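Transcriptional activator of comK gene (Bacillus halodurans, PDB 2HQB) probably promotes expression of the comK gene as a membrane-anchored lipoprotein of the BMP family, with a fold related to periplasmic substrate-binding proteins. Local coordinates at residues L29-I32 / H33-D37; N47-Q50 / K51-R55; S79-H82 / N83-P86; E172-Q175 / E176-E180; Y192-P195 / V196-I200. All coordinates share one frame; numbering follows the deposited sequence.

Contact 1 (L29-I32 / H33-D37)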
loop_
_atom_site.group_PDB
_atom_site.type_symbol
_atom_site.label_atom_id
_atom_site.label_comp_id
_atom_site.label_asym_id
_atom_site.label_seq_id
_atom_site.Cartn_x
_atom_site.Cartn_y
_atom_site.Cartn_z
ATOM N N LEU A 29 2.422 4.882 -14.059
ATOM C CA LEU A 29 2.334 4.908 -15.509
ATOM C C LEU A 29 3.377 5.903 -16.036
ATOM O O LEU A 29 4.025 5.638 -17.029
ATOM C CB LEU A 29 0.923 5.316 -15.964
ATOM C CG LEU A 29 0.618 5.095 -17.455
ATOM C CD1 LEU A 29 0.554 3.606 -17.726
ATOM C CD2 LEU A 29 -0.687 5.753 -17.863
ATOM N N LEU A 30 3.553 7.043 -15.367
ATOM C CA LEU A 30 4.534 8.023 -15.803
ATOM C C LEU A 30 5.948 7.461 -15.830
ATOM O O LEU A 30 6.702 7.776 -16.735
ATOM C CB LEU A 30 4.486 9.257 -14.913
ATOM C CG LEU A 30 3.347 10.170 -15.366
ATOM C CD1 LEU A 30 3.209 11.431 -14.489
ATOM C CD2 LEU A 30 3.628 10.565 -16.778
ATOM N N ASN A 31 6.316 6.634 -14.862
ATOM C CA ASN A 31 7.661 6.081 -14.841
ATOM C C ASN A 31 7.784 4.950 -15.855
ATOM O O ASN A 31 8.866 4.695 -16.384
ATOM C CB ASN A 31 8.027 5.570 -13.442
ATOM C CG ASN A 31 7.967 6.660 -12.394
ATOM O OD1 ASN A 31 8.333 7.805 -12.663
ATOM N ND2 ASN A 31 7.515 6.311 -11.184
ATOM N N ILE A 32 6.676 4.258 -16.112
ATOM C CA ILE A 32 6.666 3.186 -17.097
ATOM C C ILE A 32 7.132 3.842 -18.405
ATOM O O ILE A 32 8.130 3.427 -18.973
ATOM C CB ILE A 32 5.228 2.563 -17.241
ATOM C CG1 ILE A 32 5.048 1.414 -16.241
ATOM C CG2 ILE A 32 4.979 2.112 -18.663
ATOM C CD1 ILE A 32 3.673 0.785 -16.290
ATOM N N HIS A 33 6.432 4.875 -18.860
ATOM C CA HIS A 33 6.799 5.592 -20.077
ATOM C C HIS A 33 8.168 6.252 -19.965
ATOM O O HIS A 33 8.829 6.558 -20.958
ATOM C CB HIS A 33 5.771 6.681 -20.370
ATOM C CG HIS A 33 6.277 7.766 -21.274
ATOM N ND1 HIS A 33 6.343 7.631 -22.646
ATOM C CD2 HIS A 33 6.740 9.009 -20.999
ATOM C CE1 HIS A 33 6.819 8.742 -23.176
ATOM N NE2 HIS A 33 7.067 9.596 -22.199
ATOM N N SER A 34 8.592 6.499 -18.745
ATOM C CA SER A 34 9.871 7.149 -18.546
ATOM C C SER A 34 11.053 6.185 -18.446
ATOM O O SER A 34 11.981 6.302 -19.220
ATOM C CB SER A 34 9.793 8.043 -17.308
ATOM O OG SER A 34 11.074 8.307 -16.787
ATOM N N ASN A 35 11.013 5.240 -17.507
ATOM C CA ASN A 35 12.103 4.279 -17.311
ATOM C C ASN A 35 12.199 3.135 -18.355
ATOM O O ASN A 35 13.226 2.475 -18.496
ATOM C CB ASN A 35 12.037 3.735 -15.877
ATOM C CG ASN A 35 12.288 4.828 -14.830
ATOM O OD1 ASN A 35 13.257 5.586 -14.944
ATOM N ND2 ASN A 35 11.428 4.907 -13.806
ATOM N N LEU A 36 11.107 2.900 -19.070
ATOM C CA LEU A 36 11.059 1.923 -20.160
ATOM C C LEU A 36 10.824 2.896 -21.323
ATOM O O LEU A 36 10.719 4.106 -21.097
ATOM C CB LEU A 36 9.889 0.942 -19.971
ATOM C CG LEU A 36 9.938 0.240 -18.603
ATOM C CD1 LEU A 36 8.935 -0.901 -18.529
ATOM C CD2 LEU A 36 11.328 -0.281 -18.356
ATOM N N ASP A 37 10.699 2.433 -22.552
ATOM C CA ASP A 37 10.554 3.407 -23.634
ATOM C C ASP A 37 9.226 3.301 -24.351
ATOM O O ASP A 37 9.131 3.510 -25.549
ATOM C CB ASP A 37 11.690 3.179 -24.631
ATOM C CG ASP A 37 12.152 4.448 -25.295
ATOM O OD1 ASP A 37 11.449 5.480 -25.157
ATOM O OD2 ASP A 37 13.216 4.384 -25.961
#
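Leu29 opens the contact through its carbonyl: Leu29 O receives His33 N at 3.1 Å with an N-H...O angle of 172°, a straight i to i+4 bond in the last turns of helix 23-35. This helix packs on the parallel sheet of one Rossmann-like domain, as in type I periplasmic binding proteins, and the side chain of Leu29 reaches strands 7-11 and 39-43. Leu30 comes next and is gripped less well: Leu30 O takes Ser34 N at 3.0 Å, but the bond is bent and weak, while Ser34 CB rests near the same oxygen. Asn31 stands beside Asn35. Each has CG anti to its own carbonyl carbon (chi1 -59° and -64°), which points the two side chains the same way; Asn35 ND2 passes 3.5 Å from Asn31 CB, so the touch is between amide and methylene. Asn31 also meets Asp231 and Val235 of helix 230-240. Ile32 is buried against Val8 and Val40 and against Ala238 of helix 230-240. Just past it, His33 turns its ring so that ND1 is hydrogen-bonded to Val38 O, tying the helix to the chain that leaves it. Leu36 is where helical backbone angles end, yet its amide still closes the final turn: Leu36 N lies 3.0 Å from Ile32 O, and Leu36 CB sits 3.2 Å from that same oxygen.

Contact 2 (N47-Q50 / K51-R55)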
loop_
_atom_site.group_PDB
_atom_site.type_symbol
_atom_site.label_atom_id
_atom_site.label_comp_id
_atom_site.label_asym_id
_atom_site.label_seq_id
_atom_site.Cartn_x
_atom_site.Cartn_y
_atom_site.Cartn_z
ATOM N N ASN A 47 -15.741 3.689 -14.095
ATOM C CA ASN A 47 -16.499 3.226 -12.925
ATOM C C ASN A 47 -17.505 2.046 -13.064
ATOM O O ASN A 47 -18.239 1.737 -12.123
ATOM C CB ASN A 47 -17.184 4.451 -12.317
ATOM C CG ASN A 47 -16.198 5.584 -12.004
ATOM O OD1 ASN A 47 -16.493 6.746 -12.211
ATOM N ND2 ASN A 47 -15.036 5.240 -11.487
ATOM N N SER A 48 -17.534 1.381 -14.212
ATOM C CA SER A 48 -18.439 0.253 -14.382
ATOM C C SER A 48 -17.868 -0.754 -15.352
ATOM O O SER A 48 -16.979 -0.424 -16.132
ATOM C CB SER A 48 -19.774 0.721 -14.931
ATOM O OG SER A 48 -19.618 1.364 -16.184
ATOM N N GLU A 49 -18.363 -1.982 -15.328
ATOM C CA GLU A 49 -17.864 -2.937 -16.286
ATOM C C GLU A 49 -18.036 -2.305 -17.681
ATOM O O GLU A 49 -17.097 -2.299 -18.496
ATOM C CB GLU A 49 -18.633 -4.260 -16.193
ATOM C CG GLU A 49 -17.969 -5.395 -16.970
ATOM C CD GLU A 49 -18.411 -6.781 -16.527
ATOM O OE1 GLU A 49 -19.531 -7.194 -16.904
ATOM O OE2 GLU A 49 -17.635 -7.453 -15.800
ATOM N N GLN A 50 -19.229 -1.747 -17.923
ATOM C CA GLN A 50 -19.591 -1.103 -19.185
ATOM C C GLN A 50 -18.479 -0.221 -19.731
ATOM O O GLN A 50 -17.939 -0.486 -20.809
ATOM C CB GLN A 50 -20.864 -0.257 -19.007
ATOM C CG GLN A 50 -21.230 0.621 -20.244
ATOM C CD GLN A 50 -22.000 1.930 -19.904
ATOM O OE1 GLN A 50 -21.477 2.835 -19.211
ATOM N NE2 GLN A 50 -23.242 2.028 -20.400
ATOM N N LYS A 51 -18.143 0.824 -18.977
ATOM C CA LYS A 51 -17.113 1.768 -19.383
ATOM C C LYS A 51 -15.790 1.055 -19.537
ATOM O O LYS A 51 -15.074 1.263 -20.515
ATOM C CB LYS A 51 -16.942 2.885 -18.348
ATOM C CG LYS A 51 -18.128 3.814 -18.169
ATOM C CD LYS A 51 -18.059 4.555 -16.825
ATOM C CE LYS A 51 -19.368 5.267 -16.494
ATOM N NZ LYS A 51 -19.454 5.587 -15.040
ATOM N N ALA A 52 -15.463 0.217 -18.560
ATOM C CA ALA A 52 -14.206 -0.495 -18.582
ATOM C C ALA A 52 -14.085 -1.251 -19.894
ATOM O O ALA A 52 -13.048 -1.181 -20.546
ATOM C CB ALA A 52 -14.111 -1.439 -17.379
ATOM N N HIS A 53 -15.141 -1.950 -20.296
ATOM C CA HIS A 53 -15.085 -2.699 -21.556
ATOM C C HIS A 53 -14.910 -1.818 -22.784
ATOM O O HIS A 53 -14.116 -2.153 -23.662
ATOM C CB HIS A 53 -16.320 -3.583 -21.757
ATOM C CG HIS A 53 -16.340 -4.784 -20.872
ATOM N ND1 HIS A 53 -15.231 -5.200 -20.164
ATOM C CD2 HIS A 53 -17.342 -5.627 -20.536
ATOM C CE1 HIS A 53 -15.553 -6.242 -19.419
ATOM N NE2 HIS A 53 -16.827 -6.521 -19.626
ATOM N N ARG A 54 -15.656 -0.715 -22.847
ATOM C CA ARG A 54 -15.545 0.214 -23.959
ATOM C C ARG A 54 -14.123 0.778 -24.032
ATOM O O ARG A 54 -13.497 0.759 -25.098
ATOM C CB ARG A 54 -16.495 1.404 -23.805
ATOM C CG ARG A 54 -17.979 1.113 -23.684
ATOM C CD ARG A 54 -18.695 2.428 -23.314
ATOM N NE ARG A 54 -20.008 2.239 -22.699
ATOM C CZ ARG A 54 -21.074 1.776 -23.341
ATOM N NH1 ARG A 54 -21.001 1.449 -24.630
ATOM N NH2 ARG A 54 -22.223 1.640 -22.693
ATOM N N ARG A 55 -13.611 1.287 -22.908
ATOM C CA ARG A 55 -12.280 1.888 -22.895
ATOM C C ARG A 55 -11.180 0.889 -23.187
ATOM O O ARG A 55 -10.045 1.268 -23.440
ATOM C CB ARG A 55 -12.005 2.585 -21.563
ATOM C CG ARG A 55 -12.987 3.681 -21.204
ATOM C CD ARG A 55 -12.897 4.924 -22.101
ATOM N NE ARG A 55 -14.058 5.818 -21.932
ATOM C CZ ARG A 55 -15.178 5.755 -22.661
ATOM N NH1 ARG A 55 -15.275 4.840 -23.621
ATOM N NH2 ARG A 55 -16.214 6.576 -22.416
#
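The backbone enters helix 49-61 here, and three successive i to i+4 bonds mark the first turns: Ala52 N to Ser48 O at 2.9 Å, His53 N to Glu49 O at 2.7 Å and Arg54 N to Gln50 O at 3.1 Å. Ser48, just ahead of the helix, turns its hydroxyl back over the turn with OG placed between the backbone N and the carbonyl carbon (chi1 59°). From there Ser48 OG accepts Lys51 N at 3.2 Å in an almost linear bond (177°). The aliphatic part of Lys51 runs past this hydroxyl, its CG 3.5 Å from Ser48 OG, and NZ ends near CB of Asn47. One turn on, Glu49 and His53 cross obliquely: Glu49 CG lies beside CE1 and NE2 of the imidazole, and Glu49 O stands 3.5 Å above the plane of the ring, toward its rim. The carboxylate runs nearly parallel to the ring (planes 16° apart), and its OE2 is hydrogen-bonded to Thr80 OG1; His53 also touches Thr80 and Ile81. With an alanine at His53, the CG methylene of Glu49 and the side chain of Ile81 would probably lose the ring that lies against both. A serine just before the helix whose OG accepts the amide three residues on is an N-cap, here starting helix 49-61 of the Rossmann-like domain.

Contact 3 (S79-H82 / N83-P86)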
loop_
_atom_site.group_PDB
_atom_site.type_symbol
_atom_site.label_atom_id
_atom_site.label_comp_id
_atom_site.label_asym_id
_atom_site.label_seq_id
_atom_site.Cartn_x
_atom_site.Cartn_y
_atom_site.Cartn_z
ATOM N N SER A 79 -11.703 -9.998 -16.261
ATOM C CA SER A 79 -12.024 -11.405 -16.387
ATOM C C SER A 79 -13.142 -11.688 -17.366
ATOM O O SER A 79 -13.181 -12.746 -17.998
ATOM C CB SER A 79 -12.382 -11.978 -15.028
ATOM O OG SER A 79 -11.231 -11.998 -14.207
ATOM N N THR A 80 -14.055 -10.740 -17.493
ATOM C CA THR A 80 -15.181 -10.915 -18.385
ATOM C C THR A 80 -14.813 -10.462 -19.777
ATOM O O THR A 80 -15.679 -10.276 -20.621
ATOM C CB THR A 80 -16.421 -10.113 -17.880
ATOM O OG1 THR A 80 -16.026 -8.793 -17.462
ATOM C CG2 THR A 80 -17.076 -10.850 -16.724
ATOM N N ILE A 81 -13.523 -10.307 -20.039
ATOM C CA ILE A 81 -13.127 -9.825 -21.344
ATOM C C ILE A 81 -11.716 -10.271 -21.793
ATOM O O ILE A 81 -11.365 -10.119 -22.960
ATOM C CB ILE A 81 -13.258 -8.262 -21.335
ATOM C CG1 ILE A 81 -13.693 -7.775 -22.700
ATOM C CG2 ILE A 81 -11.945 -7.597 -20.890
ATOM C CD1 ILE A 81 -13.749 -6.255 -22.834
ATOM N N HIS A 82 -10.931 -10.857 -20.887
ATOM C CA HIS A 82 -9.556 -11.224 -21.221
ATOM C C HIS A 82 -9.405 -12.325 -22.232
ATOM O O HIS A 82 -8.290 -12.611 -22.672
ATOM C CB HIS A 82 -8.783 -11.641 -19.983
ATOM C CG HIS A 82 -9.036 -13.055 -19.574
ATOM N ND1 HIS A 82 -10.282 -13.503 -19.182
ATOM C CD2 HIS A 82 -8.206 -14.121 -19.479
ATOM C CE1 HIS A 82 -10.203 -14.783 -18.856
ATOM N NE2 HIS A 82 -8.954 -15.180 -19.029
ATOM N N ASN A 83 -10.512 -12.962 -22.592
ATOM C CA ASN A 83 -10.450 -14.053 -23.558
ATOM C C ASN A 83 -10.708 -13.634 -24.979
ATOM O O ASN A 83 -10.483 -14.415 -25.890
ATOM C CB ASN A 83 -11.405 -15.187 -23.184
ATOM C CG ASN A 83 -10.771 -16.173 -22.249
ATOM O OD1 ASN A 83 -9.600 -16.529 -22.414
ATOM N ND2 ASN A 83 -11.532 -16.635 -21.261
ATOM N N GLN A 84 -11.202 -12.421 -25.179
ATOM C CA GLN A 84 -11.433 -11.945 -26.531
ATOM C C GLN A 84 -10.294 -11.043 -26.960
ATOM O O GLN A 84 -10.331 -10.451 -28.030
ATOM C CB GLN A 84 -12.740 -11.193 -26.624
ATOM C CG GLN A 84 -12.967 -10.244 -25.519
ATOM C CD GLN A 84 -14.347 -9.651 -25.589
ATOM O OE1 GLN A 84 -14.637 -8.805 -26.441
ATOM N NE2 GLN A 84 -15.221 -10.103 -24.701
ATOM N N TYR A 85 -9.278 -10.954 -26.110
ATOM C CA TYR A 85 -8.119 -10.143 -26.380
ATOM C C TYR A 85 -6.907 -10.967 -26.020
ATOM O O TYR A 85 -6.119 -10.610 -25.149
ATOM C CB TYR A 85 -8.170 -8.894 -25.545
ATOM C CG TYR A 85 -9.262 -7.951 -25.948
ATOM C CD1 TYR A 85 -10.448 -7.883 -25.219
ATOM C CD2 TYR A 85 -9.093 -7.073 -27.016
ATOM C CE1 TYR A 85 -11.435 -6.960 -25.533
ATOM C CE2 TYR A 85 -10.079 -6.147 -27.344
ATOM C CZ TYR A 85 -11.250 -6.094 -26.591
ATOM O OH TYR A 85 -12.230 -5.168 -26.871
ATOM N N PRO A 86 -6.728 -12.088 -26.709
ATOM C CA PRO A 86 -5.575 -12.939 -26.392
ATOM C C PRO A 86 -4.235 -12.254 -26.594
ATOM O O PRO A 86 -3.259 -12.539 -25.903
ATOM C CB PRO A 86 -5.795 -14.154 -27.297
ATOM C CG PRO A 86 -6.498 -13.526 -28.507
ATOM C CD PRO A 86 -7.473 -12.573 -27.889
HETATM O O HOH W 1 -12.832 -13.252 -21.090
#
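His82 and Asn83 are the two central residues of a type I beta turn that runs from Ile81 to Gln84 and closes through Gln84 N to Ile81 O at 3.2 Å. The turn lies in the loop leading from helix 73-79 to strand 89-93. Along His82, CB lies by the backbone N of Asn83, and chi1 of 81°, with CG between the backbone N and the carbonyl carbon, keeps CG near it too. ND1 then reaches back to the end of the helix and donates to Ser79 O at 3.2 Å; this oxygen lies close to the ring plane, whereas ND1 stands above the carbonyl plane of Ser79. Farther out, CE1 and NE2 pass under the amide of Asn83, whose CG is 3.7 Å above the plane of the imidazole, displaced toward the rim, with the two planes 36° apart. A water joins Ser79 O to the backbone of Asn83, donating to the first and accepting from Asn83 N at 2.8 Å. Outside the loop, Asn101 ND2 binds His82 O. On the side facing helix 49-61, Ile81 O sits at the edge of the Tyr85 ring, and Ile81 CD1 touches Tyr85 CE1 at 3.6 Å.

Contact 4 (E172-Q175 / E176-E180)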
loop_
_atom_site.group_PDB
_atom_site.type_symbol
_atom_site.label_atom_id
_atom_site.label_comp_id
_atom_site.label_asym_id
_atom_site.label_seq_id
_atom_site.Cartn_x
_atom_site.Cartn_y
_atom_site.Cartn_z
ATOM N N GLU A 172 -12.778 10.634 15.311
ATOM C CA GLU A 172 -13.393 10.310 16.603
ATOM C C GLU A 172 -12.605 9.168 17.260
ATOM O O GLU A 172 -12.279 9.235 18.445
ATOM C CB GLU A 172 -14.839 9.874 16.445
ATOM C CG GLU A 172 -15.735 10.933 15.878
ATOM C CD GLU A 172 -17.082 10.364 15.494
ATOM O OE1 GLU A 172 -17.733 9.775 16.392
ATOM O OE2 GLU A 172 -17.480 10.492 14.305
ATOM N N LEU A 173 -12.303 8.122 16.494
ATOM C CA LEU A 173 -11.528 7.015 17.020
ATOM C C LEU A 173 -10.180 7.538 17.534
ATOM O O LEU A 173 -9.674 7.054 18.546
ATOM C CB LEU A 173 -11.307 5.949 15.946
ATOM C CG LEU A 173 -12.566 5.306 15.359
ATOM C CD1 LEU A 173 -12.170 4.307 14.265
ATOM C CD2 LEU A 173 -13.366 4.624 16.456
ATOM N N PHE A 174 -9.590 8.519 16.849
ATOM C CA PHE A 174 -8.325 9.087 17.328
ATOM C C PHE A 174 -8.546 9.665 18.723
ATOM O O PHE A 174 -7.820 9.347 19.673
ATOM C CB PHE A 174 -7.838 10.225 16.434
ATOM C CG PHE A 174 -6.653 10.969 17.003
ATOM C CD1 PHE A 174 -5.499 10.275 17.404
ATOM C CD2 PHE A 174 -6.683 12.358 17.135
ATOM C CE1 PHE A 174 -4.396 10.951 17.922
ATOM C CE2 PHE A 174 -5.589 13.060 17.655
ATOM C CZ PHE A 174 -4.436 12.360 18.051
ATOM N N GLN A 175 -9.556 10.532 18.814
ATOM C CA GLN A 175 -9.938 11.182 20.063
ATOM C C GLN A 175 -10.172 10.139 21.166
ATOM O O GLN A 175 -9.541 10.192 22.237
ATOM C CB GLN A 175 -11.183 12.045 19.821
ATOM C CG GLN A 175 -10.843 13.457 19.337
ATOM C CD GLN A 175 -11.844 13.970 18.301
ATOM O OE1 GLN A 175 -13.023 13.571 18.317
ATOM N NE2 GLN A 175 -11.389 14.868 17.396
ATOM N N GLU A 176 -11.086 9.206 20.898
ATOM C CA GLU A 176 -11.373 8.101 21.806
ATOM C C GLU A 176 -10.093 7.490 22.420
ATOM O O GLU A 176 -9.943 7.435 23.644
ATOM C CB GLU A 176 -12.065 6.982 21.050
ATOM C CG GLU A 176 -13.553 7.020 21.021
ATOM C CD GLU A 176 -14.089 5.672 20.607
ATOM O OE1 GLU A 176 -13.620 4.666 21.196
ATOM O OE2 GLU A 176 -14.954 5.618 19.703
ATOM N N LEU A 177 -9.205 6.990 21.558
ATOM C CA LEU A 177 -7.964 6.380 22.004
ATOM C C LEU A 177 -7.089 7.431 22.657
ATOM O O LEU A 177 -6.107 7.115 23.367
ATOM C CB LEU A 177 -7.210 5.781 20.826
ATOM C CG LEU A 177 -7.848 4.621 20.100
ATOM C CD1 LEU A 177 -7.019 4.333 18.869
ATOM C CD2 LEU A 177 -7.926 3.423 21.020
ATOM N N GLN A 178 -7.419 8.690 22.388
ATOM C CA GLN A 178 -6.655 9.773 22.991
ATOM C C GLN A 178 -6.928 9.645 24.492
ATOM O O GLN A 178 -6.006 9.543 25.299
ATOM C CB GLN A 178 -7.123 11.140 22.465
ATOM C CG GLN A 178 -6.216 12.301 22.868
ATOM C CD GLN A 178 -4.922 12.344 22.076
ATOM O OE1 GLN A 178 -4.331 11.304 21.765
ATOM N NE2 GLN A 178 -4.467 13.551 21.755
ATOM N N LYS A 179 -8.210 9.606 24.843
ATOM C CA LYS A 179 -8.640 9.469 26.224
ATOM C C LYS A 179 -8.314 8.084 26.796
ATOM O O LYS A 179 -9.014 7.586 27.665
ATOM C CB LYS A 179 -10.151 9.718 26.322
ATOM C CG LYS A 179 -10.593 11.043 25.743
ATOM C CD LYS A 179 -12.101 11.245 25.856
ATOM C CE LYS A 179 -12.504 12.562 25.175
ATOM N NZ LYS A 179 -13.961 12.849 25.267
ATOM N N GLU A 180 -7.257 7.452 26.323
ATOM C CA GLU A 180 -6.916 6.135 26.830
ATOM C C GLU A 180 -5.407 6.086 26.932
ATOM O O GLU A 180 -4.795 5.018 27.038
ATOM C CB GLU A 180 -7.420 5.055 25.876
ATOM C CG GLU A 180 -7.317 3.647 26.433
ATOM C CD GLU A 180 -8.678 3.034 26.761
ATOM O OE1 GLU A 180 -8.713 1.861 27.221
ATOM O OE2 GLU A 180 -9.708 3.726 26.560
#
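Phe174 and Gln178 run alongside each other at the C-terminal end of helix 167-178, both with CG anti to the backbone N (chi1 171° and -170°). Gln178 then bends at chi2, bringing CD to 4.1 Å from Phe174 CZ, with amide and ring planes 54° apart. The helix packs on the mixed sheet of the second Rossmann-like domain, Leu173, Phe174 and Leu177 all touching Ile132 of strand 128-133. The phenyl ring also meets Phe185 edge-to-face and lies on helix 193-203. A serine in place of Gln178 would probably uncover the CZ end of the Phe174 ring and lose the touch on Gln203. Elsewhere, Glu176 keeps an extended chain beyond CG and lays OE2 3.7 Å from Leu173 CD2. Glu176 N donates to Glu172 O at 2.7 Å and Leu177 N to Leu173 O at 3.0 Å, both nearly straight. Glu172 OE1 and Glu176 OE2 stand 6.0 Å apart, their like charges probably only weakly opposed. Polar groups thus meet apolar ones, and backbone bonds do the joining.

Contact 5 (Y192-P195 / V196-I200)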
loop_
_atom_site.group_PDB
_atom_site.type_symbol
_atom_site.label_atom_id
_atom_site.label_comp_id
_atom_site.label_asym_id
_atom_site.label_seq_id
_atom_site.Cartn_x
_atom_site.Cartn_y
_atom_site.Cartn_z
ATOM N N TYR A 192 -8.297 8.568 4.946
ATOM C CA TYR A 192 -8.246 9.517 6.068
ATOM C C TYR A 192 -6.924 9.693 6.722
ATOM O O TYR A 192 -6.808 10.453 7.663
ATOM C CB TYR A 192 -9.245 9.115 7.148
ATOM C CG TYR A 192 -9.016 7.721 7.650
ATOM C CD1 TYR A 192 -7.861 7.392 8.394
ATOM C CD2 TYR A 192 -9.917 6.699 7.330
ATOM C CE1 TYR A 192 -7.620 6.066 8.790
ATOM C CE2 TYR A 192 -9.687 5.368 7.718
ATOM C CZ TYR A 192 -8.538 5.062 8.443
ATOM O OH TYR A 192 -8.308 3.752 8.786
ATOM N N HIS A 193 -5.924 8.991 6.227
ATOM C CA HIS A 193 -4.605 9.042 6.803
ATOM C C HIS A 193 -4.093 10.437 7.189
ATOM O O HIS A 193 -3.784 10.670 8.371
ATOM C CB HIS A 193 -3.628 8.340 5.876
ATOM C CG HIS A 193 -2.253 8.225 6.439
ATOM N ND1 HIS A 193 -1.913 7.274 7.377
ATOM C CD2 HIS A 193 -1.141 8.962 6.222
ATOM C CE1 HIS A 193 -0.647 7.431 7.715
ATOM N NE2 HIS A 193 -0.153 8.448 7.028
ATOM N N VAL A 194 -3.997 11.364 6.235
ATOM C CA VAL A 194 -3.519 12.707 6.581
ATOM C C VAL A 194 -4.409 13.410 7.620
ATOM O O VAL A 194 -3.915 13.853 8.664
ATOM C CB VAL A 194 -3.401 13.572 5.389
ATOM C CG1 VAL A 194 -2.962 14.926 5.821
ATOM C CG2 VAL A 194 -2.369 12.986 4.438
ATOM N N PRO A 195 -5.724 13.538 7.353
ATOM C CA PRO A 195 -6.607 14.178 8.333
ATOM C C PRO A 195 -6.220 13.764 9.770
ATOM O O PRO A 195 -6.091 14.604 10.659
ATOM C CB PRO A 195 -7.975 13.629 7.955
ATOM C CG PRO A 195 -7.910 13.574 6.473
ATOM C CD PRO A 195 -6.493 13.080 6.184
ATOM N N VAL A 196 -6.013 12.464 9.971
ATOM C CA VAL A 196 -5.650 11.937 11.278
ATOM C C VAL A 196 -4.192 12.209 11.638
ATOM O O VAL A 196 -3.900 12.452 12.805
ATOM C CB VAL A 196 -5.925 10.403 11.382
ATOM C CG1 VAL A 196 -5.261 9.834 12.619
ATOM C CG2 VAL A 196 -7.426 10.124 11.439
ATOM N N VAL A 197 -3.276 12.165 10.669
ATOM C CA VAL A 197 -1.871 12.441 10.983
ATOM C C VAL A 197 -1.777 13.868 11.498
ATOM O O VAL A 197 -1.118 14.140 12.497
ATOM C CB VAL A 197 -0.933 12.268 9.751
ATOM C CG1 VAL A 197 0.343 12.981 9.980
ATOM C CG2 VAL A 197 -0.579 10.841 9.579
ATOM N N GLU A 198 -2.443 14.772 10.801
ATOM C CA GLU A 198 -2.495 16.179 11.180
ATOM C C GLU A 198 -2.919 16.374 12.642
ATOM O O GLU A 198 -2.175 16.951 13.445
ATOM C CB GLU A 198 -3.515 16.888 10.319
ATOM C CG GLU A 198 -3.002 18.147 9.767
ATOM C CD GLU A 198 -2.317 17.921 8.467
ATOM O OE1 GLU A 198 -3.030 17.860 7.448
ATOM O OE2 GLU A 198 -1.077 17.792 8.461
ATOM N N ALA A 199 -4.143 15.922 12.947
ATOM C CA ALA A 199 -4.735 16.003 14.282
ATOM C C ALA A 199 -3.717 15.492 15.312
ATOM O O ALA A 199 -3.669 15.949 16.458
ATOM C CB ALA A 199 -6.056 15.162 14.333
ATOM N N ILE A 200 -2.897 14.540 14.892
ATOM C CA ILE A 200 -1.866 13.991 15.759
ATOM C C ILE A 200 -0.766 15.024 15.915
ATOM O O ILE A 200 -0.475 15.453 17.021
ATOM C CB ILE A 200 -1.281 12.717 15.162
ATOM C CG1 ILE A 200 -2.386 11.655 15.078
ATOM C CG2 ILE A 200 -0.113 12.253 15.987
ATOM C CD1 ILE A 200 -2.033 10.440 14.279
#
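Val197 lays its CG2 over one face of the His193 imidazole, 3.9 Å from the ring centroid and 26° off the normal, a CH-pi contact one helical turn apart. This is the tight, buried half of the contact, near the start of helix 193-203, which crosses between strands 184-186 and 206-211 in a beta-alpha-beta unit. His193 CG is anti to the backbone N (chi1 -175°), which leads the ring toward Tyr210, and ND1 is hydrogen-bonded to Pro187 O, a bond that helps fix its rotation. Tyr192 and Val196 lie side by side on the same half, Tyr192 CD1 4.1 Å from Val196 CG2, while the phenol OH binds Ile132 O. Tyr192 OH and His193 ND1 thus both find backbone carbonyls.

The more open half carries Val194, Pro195 and Glu198. Glu198 bends back at chi2, and its OE1 comes 3.4 Å from Val194 CG1, a carboxylate against a methyl with no polar bond between them. Pro195 lacks an amide hydrogen but costs the helix little in its first turn, and its carbonyl still serves: Ala199 N to Pro195 O is a long 3.3 Å. Shorter are Val197 N to His193 O and Glu198 N to Val194 O, each at 2.8 Å. The chemistry is therefore divided: aromatic-to-methyl packing with polar atoms bound to carbonyls inside, and outside a charged side chain resting on a valine.

Contacts 1, 2 and 3 belong to the domain of the parallel sheet, contacts 4 and 5 to that of the mixed sheet. Contacts 2 and 3 touch, their centres about 13 Å apart, where helix 49-61 meets the loop after helix 73-79. Contacts 4 and 5 also touch, through Phe174 on Ile200, which joins helices 167-178 and 193-203. Contact 1 touches none of the others. Contact 2 is the surface one, ruled by polar capping; the other four are partly buried. Contacts 1, 4 and 5 lie on helices packed against a sheet, contact 5 nearest the chain centre, whereas contact 3 is a beta turn with a bridging water and a histidine bonded to a helix-end carbonyl.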